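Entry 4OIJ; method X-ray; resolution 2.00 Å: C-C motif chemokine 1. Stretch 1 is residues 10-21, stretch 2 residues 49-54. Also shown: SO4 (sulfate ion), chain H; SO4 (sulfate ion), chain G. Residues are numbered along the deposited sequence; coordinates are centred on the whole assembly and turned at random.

Stretch 1, residues 10-21: RCCFSFAEQEIP
Stretch 2 49-54: EACALD

Residues 49-53 form a strand, and the loop that follows strand 10-11 is fastened to it at C51. The anchor is a disulfide, C12 SG to C51 SG at 2.0 Å, with chi3 of -77° and both cysteines in the m rotamer (chi1 -79° and -78°). From C12 the chain turns at F13 (phi/psi -101/-6), whose CA-to-CB bond points away from the strand, and then runs extended through S14 (-136/140) and F15 (-124/157). S14 O lies 3.2 Å from C51 CB, so the backbone packs closely on the cysteine.

The closest CA atoms are those of F15 and A52, 4.8 Å apart. One direct hydrogen bond holds the backbones, A16 N to C51 O at 3.0 Å and 156°. A water extends the pairing, donating to A16 O (3.1 Å) and accepting from L53 N (2.9 Å).

The CA-to-CB bond of F15 (chi1 -52°, chi2 -81°) points sideways to the strand. Its ring edge meets C51, while L53 (chi1 174°, chi2 73°) places CB over one face of the F15 ring in a CH-pi contact, L53 CB standing 3.9 Å from the F15 ring centroid, 14° off the normal. The A52 CA-to-CB bond points away; F15 CD1 is 3.5 Å from A52 C. From F15 to I20 the loop runs back along the strand, opposite to its direction, and I20 (m, t) fits its CD1 against the small A50 CB at 3.5 Å.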

# COMPACT_ATOMS: atom_id res chain seq x y z
N ARG A 10 0.84 4.32 1.71
CA ARG A 10 -0.52 3.77 1.72
C ARG A 10 -1.48 4.92 1.89
O ARG A 10 -1.48 5.59 2.94
CB ARG A 10 -0.73 2.73 2.84
CG ARG A 10 -0.07 1.41 2.51
CD ARG A 10 -0.41 0.33 3.53
NE ARG A 10 0.47 -0.83 3.39
CZ ARG A 10 1.71 -0.89 3.85
NH1 ARG A 10 2.44 -1.97 3.67
NH2 ARG A 10 2.23 0.15 4.51
N CYS A 11 -2.28 5.20 0.85
CA CYS A 11 -3.16 6.36 0.91
C CYS A 11 -4.62 5.98 0.73
O CYS A 11 -4.92 5.00 0.03
CB CYS A 11 -2.75 7.41 -0.11
SG CYS A 11 -1.00 7.84 -0.05
N CYS A 12 -5.49 6.74 1.36
CA CYS A 12 -6.93 6.50 1.29
C CYS A 12 -7.53 7.70 0.65
O CYS A 12 -7.61 8.74 1.31
CB CYS A 12 -7.50 6.30 2.69
SG CYS A 12 -7.22 4.65 3.34
N PHE A 13 -7.86 7.61 -0.65
CA PHE A 13 -8.49 8.76 -1.32
C PHE A 13 -10.02 8.55 -1.47
O PHE A 13 -10.72 9.45 -1.90
CB PHE A 13 -7.81 9.06 -2.65
CG PHE A 13 -6.33 9.37 -2.52
CD1 PHE A 13 -5.90 10.53 -1.87
CD2 PHE A 13 -5.37 8.56 -3.10
CE1 PHE A 13 -4.55 10.83 -1.77
CE2 PHE A 13 -4.03 8.86 -3.01
CZ PHE A 13 -3.62 10.00 -2.34
N SER A 14 -10.54 7.35 -1.09
CA SER A 14 -11.97 7.03 -1.13
C SER A 14 -12.25 6.31 0.18
O SER A 14 -11.42 5.52 0.61
CB SER A 14 -12.29 6.12 -2.30
OG SER A 14 -13.58 5.55 -2.16
N PHE A 15 -13.41 6.60 0.82
CA PHE A 15 -13.72 6.00 2.12
C PHE A 15 -15.04 5.23 2.18
O PHE A 15 -15.99 5.53 1.43
CB PHE A 15 -13.73 7.05 3.26
CG PHE A 15 -12.51 7.92 3.36
CD1 PHE A 15 -11.36 7.46 3.99
CD2 PHE A 15 -12.50 9.21 2.84
CE1 PHE A 15 -10.23 8.27 4.09
CE2 PHE A 15 -11.37 10.02 2.93
CZ PHE A 15 -10.24 9.54 3.55
N ALA A 16 -15.10 4.30 3.16
CA ALA A 16 -16.27 3.48 3.48
C ALA A 16 -17.44 4.34 3.98
O ALA A 16 -17.35 5.00 5.01
CB ALA A 16 -15.90 2.43 4.53
N GLU A 17 -18.55 4.30 3.24
CA GLU A 17 -19.78 5.01 3.62
C GLU A 17 -20.48 4.20 4.72
O GLU A 17 -20.62 4.69 5.84
CB GLU A 17 -20.75 5.20 2.42
CG GLU A 17 -20.26 4.60 1.11
CD GLU A 17 -21.05 3.48 0.45
OE1 GLU A 17 -21.56 2.59 1.16
OE2 GLU A 17 -21.04 3.44 -0.81
N GLN A 18 -20.89 2.97 4.40
CA GLN A 18 -21.59 2.09 5.32
C GLN A 18 -20.69 1.63 6.48
O GLN A 18 -19.49 1.45 6.28
CB GLN A 18 -22.17 0.87 4.57
CG GLN A 18 -23.34 0.20 5.29
CD GLN A 18 -23.80 -1.06 4.58
OE1 GLN A 18 -24.84 -1.08 3.93
NE2 GLN A 18 -23.05 -2.15 4.73
N GLU A 19 -21.28 1.40 7.66
CA GLU A 19 -20.57 0.91 8.82
C GLU A 19 -20.12 -0.52 8.55
O GLU A 19 -20.91 -1.33 8.04
CB GLU A 19 -21.45 0.90 10.09
CG GLU A 19 -20.61 1.03 11.34
CD GLU A 19 -20.86 0.14 12.54
OE1 GLU A 19 -20.70 0.65 13.68
OE2 GLU A 19 -21.10 -1.08 12.36
N ILE A 20 -18.84 -0.79 8.84
CA ILE A 20 -18.29 -2.14 8.71
C ILE A 20 -18.40 -2.82 10.08
O ILE A 20 -17.90 -2.26 11.06
CB ILE A 20 -16.83 -2.12 8.21
CG1 ILE A 20 -16.76 -1.56 6.77
CG2 ILE A 20 -16.17 -3.51 8.32
CD1 ILE A 20 -15.50 -1.03 6.42
N PRO A 21 -19.00 -4.03 10.16
CA PRO A 21 -19.07 -4.72 11.45
C PRO A 21 -17.68 -4.94 12.06
O PRO A 21 -16.77 -5.42 11.37
CB PRO A 21 -19.79 -6.03 11.12
CG PRO A 21 -20.59 -5.72 9.90
CD PRO A 21 -19.67 -4.82 9.11
N GLU A 49 -9.58 -5.23 2.41
CA GLU A 49 -9.31 -3.95 3.08
C GLU A 49 -10.32 -2.81 2.92
O GLU A 49 -11.11 -2.76 1.96
CB GLU A 49 -7.89 -3.46 2.83
CG GLU A 49 -7.00 -3.55 4.06
CD GLU A 49 -5.67 -4.25 3.88
OE1 GLU A 49 -5.56 -5.10 2.97
OE2 GLU A 49 -4.77 -4.01 4.72
N ALA A 50 -10.32 -1.90 3.89
CA ALA A 50 -11.22 -0.76 3.85
C ALA A 50 -10.64 0.49 4.48
O ALA A 50 -10.31 0.53 5.67
CB ALA A 50 -12.56 -1.10 4.48
N CYS A 51 -10.57 1.53 3.65
CA CYS A 51 -10.25 2.88 4.05
C CYS A 51 -11.45 3.42 4.77
O CYS A 51 -12.59 3.22 4.33
CB CYS A 51 -9.95 3.71 2.82
SG CYS A 51 -8.32 3.41 2.16
N ALA A 52 -11.22 4.11 5.86
CA ALA A 52 -12.36 4.71 6.58
C ALA A 52 -11.87 6.02 7.12
O ALA A 52 -10.70 6.12 7.47
CB ALA A 52 -12.81 3.78 7.71
N LEU A 53 -12.72 7.03 7.12
CA LEU A 53 -12.37 8.38 7.56
C LEU A 53 -12.52 8.48 9.08
O LEU A 53 -13.61 8.30 9.61
CB LEU A 53 -13.26 9.39 6.80
CG LEU A 53 -13.21 10.88 7.16
CD1 LEU A 53 -11.94 11.54 6.69
CD2 LEU A 53 -14.33 11.56 6.52
N ASP A 54 -11.40 8.75 9.77
CA ASP A 54 -11.31 8.81 11.23
C ASP A 54 -12.09 9.94 11.96
O ASP A 54 -12.12 9.96 13.19
CB ASP A 54 -9.83 8.67 11.69
CG ASP A 54 -9.59 8.55 13.19
OD1 ASP A 54 -10.35 7.81 13.87
OD2 ASP A 54 -8.65 9.20 13.68
S SO4 H . 0.68 -3.84 1.33
O1 SO4 H . 0.65 -4.24 -0.10
O2 SO4 H . 0.65 -2.42 1.39
O3 SO4 H . -0.52 -4.34 2.08
O4 SO4 H . 1.94 -4.33 1.92
S SO4 G . 4.51 -2.46 6.65
O1 SO4 G . 5.02 -1.78 5.45
O2 SO4 G . 5.40 -2.16 7.79
O3 SO4 G . 3.15 -1.96 6.95
O4 SO4 G . 4.44 -3.91 6.41
O HOH W 1 -15.53 6.30 7.11